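Local coordinates for protein alpha-(N-acetylaminomethylene)succinic acid hydrolase (Mesorhizobium loti, PDB 3KXP) that catalyses the last step of vitamin B6 breakdown, hydrolysing (E)-2-(acetamidomethylene)succinate to succinic semialdehyde, acetate, ammonia and carbon dioxide, at residues Ile49-Asp54 with Leu60-Lys65; Asp166-Ile171 with Pro249-Val254; Ile260-Gly263 with Leu268-Ala271. One frame throughout, in Å; residues are numbered along the deposited sequence.

Contact 1 of 3, residues Ile49-Asp54 with Leu60-Lys65; sequences ISRRVD and LNVREK
Arg51 and Glu64 meet on one face of the beta hairpin that opens the alpha/beta hydrolase sheet, where strand 49-54, outermost within the chain, runs antiparallel to strand 59-65. The ladder is regular: Ile49 with Glu64, Arg51 with Val62 and Val53 with Leu60 are hydrogen-bonded pairs, and between them Ser50 with Arg63 and Arg52 with Asn61 are non-hydrogen-bonded pairs. The inner strand continues by backbone bonds onto strand 96-100.

The side chain of Arg51 illustrates how a diagonal pair can be built on such a ladder. From CB, a chi1 of 79° sets CG between the backbone N and the carbonyl carbon, and the chain then runs extended to NE. Arg51 CG lies 4.1 Å from Val62 CG2, the two side chains lying alongside each other. One atom further, Arg51 CD is 3.2 Å from Glu64 OE2. Arg51 NE then makes the salt bridge at 2.6 Å to that same Glu64 OE2, the oxygen lying at the edge of the guanidinium and close to its plane, while the carboxylate is turned 51° against it. At the tip, Val53 CG2 stands 3.4 Å above one face of the guanidinium, toward its rim. Val53 CG2 also packs 3.8 Å from Val62 CG2, giving this face an apolar patch beside the ion pair. Glu64 is buried and its OE1 pairs with Arg133, so two arginines probably stabilise its charge; helix 117-131 adds Leu131 against Arg51 and Thr130 against Val53.

The other face is polar. Arg63 turns to Ser81 and Glu85, and Arg52 to Asp109 and Leu107. Asn61 ND2 bonds to Asp101 and also donates to a water at 2.9 Å, which lies 3.1 Å from Ser50 OG and so joins the two strands.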
# COMPACT_ATOMS: atom_id res chain seq x y z
N ILE A 49 7.54 7.54 28.66
CA ILE A 49 6.93 7.76 29.96
C ILE A 49 5.65 6.94 29.99
O ILE A 49 4.90 6.91 29.02
CB ILE A 49 6.62 9.27 30.20
CG1 ILE A 49 5.40 9.72 29.38
CG2 ILE A 49 7.84 10.11 29.80
CD1 ILE A 49 4.04 9.48 30.06
N SER A 50 5.43 6.23 31.09
CA SER A 50 4.25 5.40 31.23
C SER A 50 3.27 6.09 32.16
O SER A 50 3.67 6.74 33.12
CB SER A 50 4.62 4.04 31.82
OG SER A 50 5.58 3.37 31.03
N ARG A 51 1.98 5.96 31.86
CA ARG A 51 0.96 6.57 32.70
C ARG A 51 -0.39 5.94 32.39
O ARG A 51 -0.65 5.52 31.27
CB ARG A 51 0.89 8.08 32.47
CG ARG A 51 0.14 8.54 31.21
CD ARG A 51 0.36 10.04 30.96
NE ARG A 51 -0.42 10.58 29.85
CZ ARG A 51 -1.70 10.94 29.93
NH1 ARG A 51 -2.36 10.82 31.08
NH2 ARG A 51 -2.31 11.45 28.86
N ARG A 52 -1.23 5.85 33.41
CA ARG A 52 -2.55 5.28 33.23
C ARG A 52 -3.48 6.43 32.88
O ARG A 52 -3.55 7.43 33.59
CB ARG A 52 -3.01 4.56 34.50
CG ARG A 52 -2.09 3.43 34.94
CD ARG A 52 -2.74 2.59 36.02
NE ARG A 52 -3.77 1.73 35.45
CZ ARG A 52 -4.98 1.54 35.96
NH1 ARG A 52 -5.36 2.17 37.06
NH2 ARG A 52 -5.82 0.73 35.35
N VAL A 53 -4.17 6.29 31.75
CA VAL A 53 -5.07 7.32 31.29
C VAL A 53 -6.52 6.94 31.50
O VAL A 53 -6.96 5.88 31.05
CB VAL A 53 -4.86 7.60 29.79
CG1 VAL A 53 -5.75 8.75 29.34
CG2 VAL A 53 -3.40 7.90 29.53
N ASP A 54 -7.24 7.80 32.20
CA ASP A 54 -8.65 7.57 32.45
C ASP A 54 -9.37 8.11 31.23
O ASP A 54 -9.30 9.30 30.94
CB ASP A 54 -9.07 8.33 33.71
CG ASP A 54 -10.51 8.07 34.11
OD1 ASP A 54 -10.90 8.50 35.22
OD2 ASP A 54 -11.26 7.44 33.33
N LEU A 60 -6.61 3.04 31.00
CA LEU A 60 -5.61 2.27 30.26
C LEU A 60 -4.20 2.77 30.51
O LEU A 60 -3.99 3.96 30.73
CB LEU A 60 -5.89 2.35 28.76
CG LEU A 60 -7.25 1.83 28.28
CD1 LEU A 60 -7.42 2.10 26.79
CD2 LEU A 60 -7.35 0.34 28.58
N ASN A 61 -3.23 1.86 30.49
CA ASN A 61 -1.83 2.23 30.67
C ASN A 61 -1.24 2.46 29.28
O ASN A 61 -1.53 1.70 28.35
CB ASN A 61 -1.06 1.11 31.37
CG ASN A 61 0.39 1.48 31.62
OD1 ASN A 61 0.67 2.47 32.28
ND2 ASN A 61 1.31 0.68 31.08
N VAL A 62 -0.42 3.50 29.13
CA VAL A 62 0.19 3.79 27.83
C VAL A 62 1.65 4.20 27.99
O VAL A 62 2.09 4.56 29.08
CB VAL A 62 -0.59 4.90 27.08
CG1 VAL A 62 -2.05 4.52 26.94
CG2 VAL A 62 -0.47 6.22 27.83
N ARG A 63 2.39 4.13 26.89
CA ARG A 63 3.81 4.50 26.84
C ARG A 63 3.92 5.56 25.75
O ARG A 63 3.62 5.28 24.59
CB ARG A 63 4.66 3.28 26.46
CG ARG A 63 4.56 2.12 27.43
CD ARG A 63 5.26 0.88 26.89
NE ARG A 63 5.22 -0.22 27.85
CZ ARG A 63 6.17 -0.47 28.75
NH1 ARG A 63 7.24 0.31 28.83
NH2 ARG A 63 6.04 -1.50 29.58
N GLU A 64 4.37 6.75 26.11
CA GLU A 64 4.46 7.84 25.15
C GLU A 64 5.87 8.33 24.88
O GLU A 64 6.76 8.22 25.72
CB GLU A 64 3.66 9.05 25.61
CG GLU A 64 2.24 8.76 26.08
CD GLU A 64 1.59 10.01 26.67
OE1 GLU A 64 1.51 11.03 25.95
OE2 GLU A 64 1.16 9.96 27.85
N LYS A 65 6.05 8.91 23.69
CA LYS A 65 7.32 9.47 23.28
C LYS A 65 7.19 10.20 21.94
O LYS A 65 6.38 9.83 21.10
CB LYS A 65 8.39 8.39 23.17
CG LYS A 65 9.75 8.93 22.78
CD LYS A 65 10.82 7.86 22.80
CE LYS A 65 12.15 8.44 22.36
NZ LYS A 65 12.45 9.67 23.14
O HOH W 1 4.11 0.82 31.86

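Contact 2 of 3, residues Asp166-Ile171 with Pro249-Val254; sequences DFTPYI and PAYRDV
Tyr251 reaches from helix 248-253 to the loop 166-171, which follows strand 159-165 in the alpha/beta hydrolase fold and begins with the probable catalytic acid, Asp166. The acid here follows the sixth strand of the main sheet, whereas in the classical arrangement it follows the seventh; Asp166 OD2 is hydrogen-bonded to His294 ND1.

Tyr251 and Pro169 carry most of the contact, with Phe167 third. Tyr251, which has the largest surface buried here, presents one ring face to Pro169 and its hydroxyl to the main chain. Pro169 CD stands over that face as a CH-pi contact, 3.8 Å from the ring centroid and 16° off the normal, while Pro169 CG sits nearer the base of the ring, 3.4 Å from Tyr251 CD1. Phe167 contributes its backbone, and its ring packs on Ser142, the probable nucleophile. Thr168 brings CG2 near the hydroxyl; its OG1 donates to Pro169 O in the carbonyl plane, a bond within the loop.

The buried phenol is thus satisfied by a carbonyl one residue from Asp166: Tyr251 OH donates to Phe167 O at 2.6 Å, the hydroxyl oxygen lying 24° out of the carbonyl plane.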
# COMPACT_ATOMS: atom_id res chain seq x y z
N ASP A 166 -1.23 -8.82 10.44
CA ASP A 166 -1.63 -10.21 10.63
C ASP A 166 -2.97 -10.58 11.26
O ASP A 166 -3.01 -11.35 12.23
CB ASP A 166 -0.52 -10.97 11.36
CG ASP A 166 -0.19 -12.30 10.69
OD1 ASP A 166 0.26 -12.28 9.53
OD2 ASP A 166 -0.39 -13.36 11.32
N PHE A 167 -4.05 -10.03 10.72
CA PHE A 167 -5.39 -10.37 11.19
C PHE A 167 -6.42 -9.83 10.23
O PHE A 167 -6.72 -8.64 10.20
CB PHE A 167 -5.68 -9.84 12.60
CG PHE A 167 -6.78 -10.59 13.29
CD1 PHE A 167 -8.10 -10.48 12.86
CD2 PHE A 167 -6.50 -11.48 14.32
CE1 PHE A 167 -9.12 -11.25 13.43
CE2 PHE A 167 -7.50 -12.26 14.90
CZ PHE A 167 -8.82 -12.15 14.46
N THR A 168 -6.97 -10.74 9.45
CA THR A 168 -7.95 -10.42 8.42
C THR A 168 -9.21 -11.25 8.65
O THR A 168 -9.27 -12.06 9.57
CB THR A 168 -7.40 -10.80 7.05
OG1 THR A 168 -7.19 -12.22 7.01
CG2 THR A 168 -6.07 -10.08 6.77
N PRO A 169 -10.23 -11.05 7.81
CA PRO A 169 -11.43 -11.85 8.00
C PRO A 169 -11.10 -13.21 7.38
O PRO A 169 -9.99 -13.40 6.88
CB PRO A 169 -12.49 -11.12 7.17
CG PRO A 169 -11.91 -9.73 6.95
CD PRO A 169 -10.44 -10.01 6.79
N TYR A 170 -12.04 -14.15 7.43
CA TYR A 170 -11.86 -15.47 6.83
C TYR A 170 -10.84 -16.41 7.47
O TYR A 170 -10.51 -17.44 6.88
CB TYR A 170 -11.51 -15.32 5.35
CG TYR A 170 -12.45 -14.42 4.58
CD1 TYR A 170 -12.01 -13.19 4.08
CD2 TYR A 170 -13.77 -14.80 4.35
CE1 TYR A 170 -12.88 -12.35 3.37
CE2 TYR A 170 -14.65 -13.97 3.64
CZ TYR A 170 -14.20 -12.75 3.16
OH TYR A 170 -15.08 -11.92 2.48
N ILE A 171 -10.33 -16.08 8.65
CA ILE A 171 -9.37 -16.97 9.31
C ILE A 171 -10.08 -18.30 9.57
O ILE A 171 -11.21 -18.32 10.05
CB ILE A 171 -8.90 -16.36 10.64
CG1 ILE A 171 -8.16 -15.05 10.36
CG2 ILE A 171 -8.01 -17.35 11.38
CD1 ILE A 171 -7.70 -14.32 11.60
N PRO A 249 -17.72 -7.48 7.93
CA PRO A 249 -18.35 -6.14 7.93
C PRO A 249 -17.33 -5.02 8.16
O PRO A 249 -17.37 -3.99 7.49
CB PRO A 249 -19.36 -6.24 9.07
CG PRO A 249 -19.78 -7.69 9.01
CD PRO A 249 -18.45 -8.40 8.83
N ALA A 250 -16.41 -5.24 9.10
CA ALA A 250 -15.39 -4.25 9.41
C ALA A 250 -14.45 -3.96 8.22
O ALA A 250 -14.13 -2.80 7.95
CB ALA A 250 -14.58 -4.69 10.62
N TYR A 251 -14.00 -4.99 7.52
CA TYR A 251 -13.14 -4.74 6.37
C TYR A 251 -13.95 -4.22 5.19
O TYR A 251 -13.48 -3.39 4.42
CB TYR A 251 -12.37 -5.99 5.96
CG TYR A 251 -11.03 -6.16 6.65
CD1 TYR A 251 -10.95 -6.59 7.97
CD2 TYR A 251 -9.85 -5.90 5.96
CE1 TYR A 251 -9.71 -6.78 8.59
CE2 TYR A 251 -8.61 -6.08 6.57
CZ TYR A 251 -8.55 -6.53 7.88
OH TYR A 251 -7.32 -6.76 8.47
N ARG A 252 -15.18 -4.71 5.05
CA ARG A 252 -16.04 -4.28 3.97
C ARG A 252 -16.45 -2.80 4.10
O ARG A 252 -16.53 -2.08 3.10
CB ARG A 252 -17.30 -5.14 3.94
CG ARG A 252 -18.32 -4.73 2.87
CD ARG A 252 -19.67 -5.34 3.19
NE ARG A 252 -20.16 -4.83 4.47
CZ ARG A 252 -20.97 -5.49 5.29
NH1 ARG A 252 -21.40 -6.70 4.96
NH2 ARG A 252 -21.34 -4.94 6.44
N ASP A 253 -16.68 -2.34 5.32
CA ASP A 253 -17.14 -0.96 5.51
C ASP A 253 -16.12 0.12 5.85
O ASP A 253 -16.45 1.30 5.80
CB ASP A 253 -18.28 -0.94 6.53
CG ASP A 253 -19.35 -1.99 6.24
OD1 ASP A 253 -19.66 -2.23 5.05
OD2 ASP A 253 -19.89 -2.57 7.21
N VAL A 254 -14.89 -0.27 6.19
CA VAL A 254 -13.90 0.73 6.55
C VAL A 254 -13.65 1.70 5.38
O VAL A 254 -13.33 1.28 4.28
CB VAL A 254 -12.56 0.07 7.02
CG1 VAL A 254 -11.92 -0.72 5.89
CG2 VAL A 254 -11.62 1.15 7.53

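Contact 3 of 3, residues Ile260-Gly263 with Leu268-Ala271; sequences IVRG and LVSA
Arg262, near the end of strand 258-263, reaches across a tight strand-to-helix connection to Val269, just before helix 271-280. The unit belongs to the alpha/beta hydrolase fold, and in it one bent side chain joins the strand end to the loop leading into the helix, close to Asp166.

The conformation of Arg262 is what makes the contact. With CG anti to the backbone N (chi1 -175°) and chi2 also extended, the aliphatic part projects straight from the strand; the chain then bends at chi3, 89°, which turns the guanidinium onto the loop. Before the bend, Arg262 CG and CD both lie against Val269 CG1, CD at 3.7 Å. In Val269, CG1 is the branch held anti to its own nitrogen, and it is this methyl that meets the arginine, the two side chains running at a slant to one another. Beyond the bend, Arg262 NH1 donates to Val269 O at 2.8 Å. The oxygen is almost exactly in the guanidinium plane, and the donor lies in the carbonyl plane. Ala271 CA sits 4.0 Å above the guanidinium, over its centre, so the first turn of the helix covers one face. Ala271 N, itself a donor 3.5 Å from Arg262 NH1, makes no bond to it.

Ser270 looks the other way. It is the N-cap, and its OG binds Ala273 N. Leu268 N and Val269 N both bond to Ser266 OG, which also bonds to Asp166 OD2, linking the loop to the probable catalytic acid. The stem of Arg262 passes Asp166, whose OD1 accepts from Gly263 N.

The buried guanidinium is therefore held by neutral carbonyl oxygens, Val269 O well placed and Glu264 O weakly bonded to NH2, so the grip probably depends on direction more than on charge pairing.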
# COMPACT_ATOMS: atom_id res chain seq x y z
N ILE A 260 -2.65 -3.89 4.67
CA ILE A 260 -2.72 -5.24 5.21
C ILE A 260 -1.33 -5.86 5.18
O ILE A 260 -0.69 -5.93 4.13
CB ILE A 260 -3.67 -6.13 4.40
CG1 ILE A 260 -5.07 -5.52 4.36
CG2 ILE A 260 -3.73 -7.52 5.01
CD1 ILE A 260 -6.03 -6.26 3.44
N VAL A 261 -0.86 -6.30 6.34
CA VAL A 261 0.45 -6.93 6.42
C VAL A 261 0.29 -8.35 6.90
O VAL A 261 -0.36 -8.60 7.92
CB VAL A 261 1.38 -6.18 7.40
CG1 VAL A 261 2.70 -6.92 7.52
CG2 VAL A 261 1.63 -4.76 6.89
N ARG A 262 0.84 -9.30 6.15
CA ARG A 262 0.77 -10.71 6.53
C ARG A 262 2.16 -11.29 6.56
O ARG A 262 3.04 -10.88 5.79
CB ARG A 262 -0.06 -11.54 5.55
CG ARG A 262 -0.23 -12.99 6.04
CD ARG A 262 -0.83 -13.95 5.02
NE ARG A 262 0.22 -14.55 4.21
CZ ARG A 262 0.68 -15.79 4.34
NH1 ARG A 262 0.18 -16.62 5.26
NH2 ARG A 262 1.65 -16.20 3.56
N GLY A 263 2.37 -12.25 7.45
CA GLY A 263 3.66 -12.91 7.51
C GLY A 263 3.57 -14.08 6.54
O GLY A 263 2.55 -14.77 6.49
N LEU A 268 -1.66 -18.06 11.72
CA LEU A 268 -2.97 -17.50 12.06
C LEU A 268 -3.67 -17.06 10.77
O LEU A 268 -4.79 -17.49 10.49
CB LEU A 268 -2.81 -16.30 13.00
CG LEU A 268 -3.97 -15.88 13.93
CD1 LEU A 268 -4.25 -14.41 13.71
CD2 LEU A 268 -5.21 -16.71 13.69
N VAL A 269 -3.01 -16.22 9.98
CA VAL A 269 -3.58 -15.75 8.72
C VAL A 269 -2.93 -16.51 7.57
O VAL A 269 -1.76 -16.31 7.26
CB VAL A 269 -3.35 -14.23 8.52
CG1 VAL A 269 -3.81 -13.80 7.14
CG2 VAL A 269 -4.10 -13.44 9.59
N SER A 270 -3.70 -17.41 6.96
CA SER A 270 -3.23 -18.22 5.86
C SER A 270 -3.23 -17.42 4.56
O SER A 270 -3.87 -16.37 4.48
CB SER A 270 -4.14 -19.42 5.66
OG SER A 270 -5.35 -19.01 5.04
N ALA A 271 -2.53 -17.93 3.56
CA ALA A 271 -2.48 -17.28 2.26
C ALA A 271 -3.88 -17.25 1.64
O ALA A 271 -4.25 -16.31 0.95
CB ALA A 271 -1.52 -18.01 1.35

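Overall arrangement
Contact 1 stands apart, its centre about 28 Å from that of contact 2 and 30 Å from that of contact 3, on the opposite side of the chain's centre. Yet contacts 1 and 3 lie on the same large sheet, contact 1 on its outermost strand, partly buried and combining a strand ladder with an ion pair and a water. Helix 248-253 of contact 2 leads into strand 258-263 of contact 3, and the two touch: Asp166 N probably bonds to Val261 O, Asp166 OD1 to Gly263 N, and Ile171 packs on Leu268. Contact 2 is wholly buried, contact 3 partly; each uses one side-chain donor on a loop carbonyl, phenol or guanidinium.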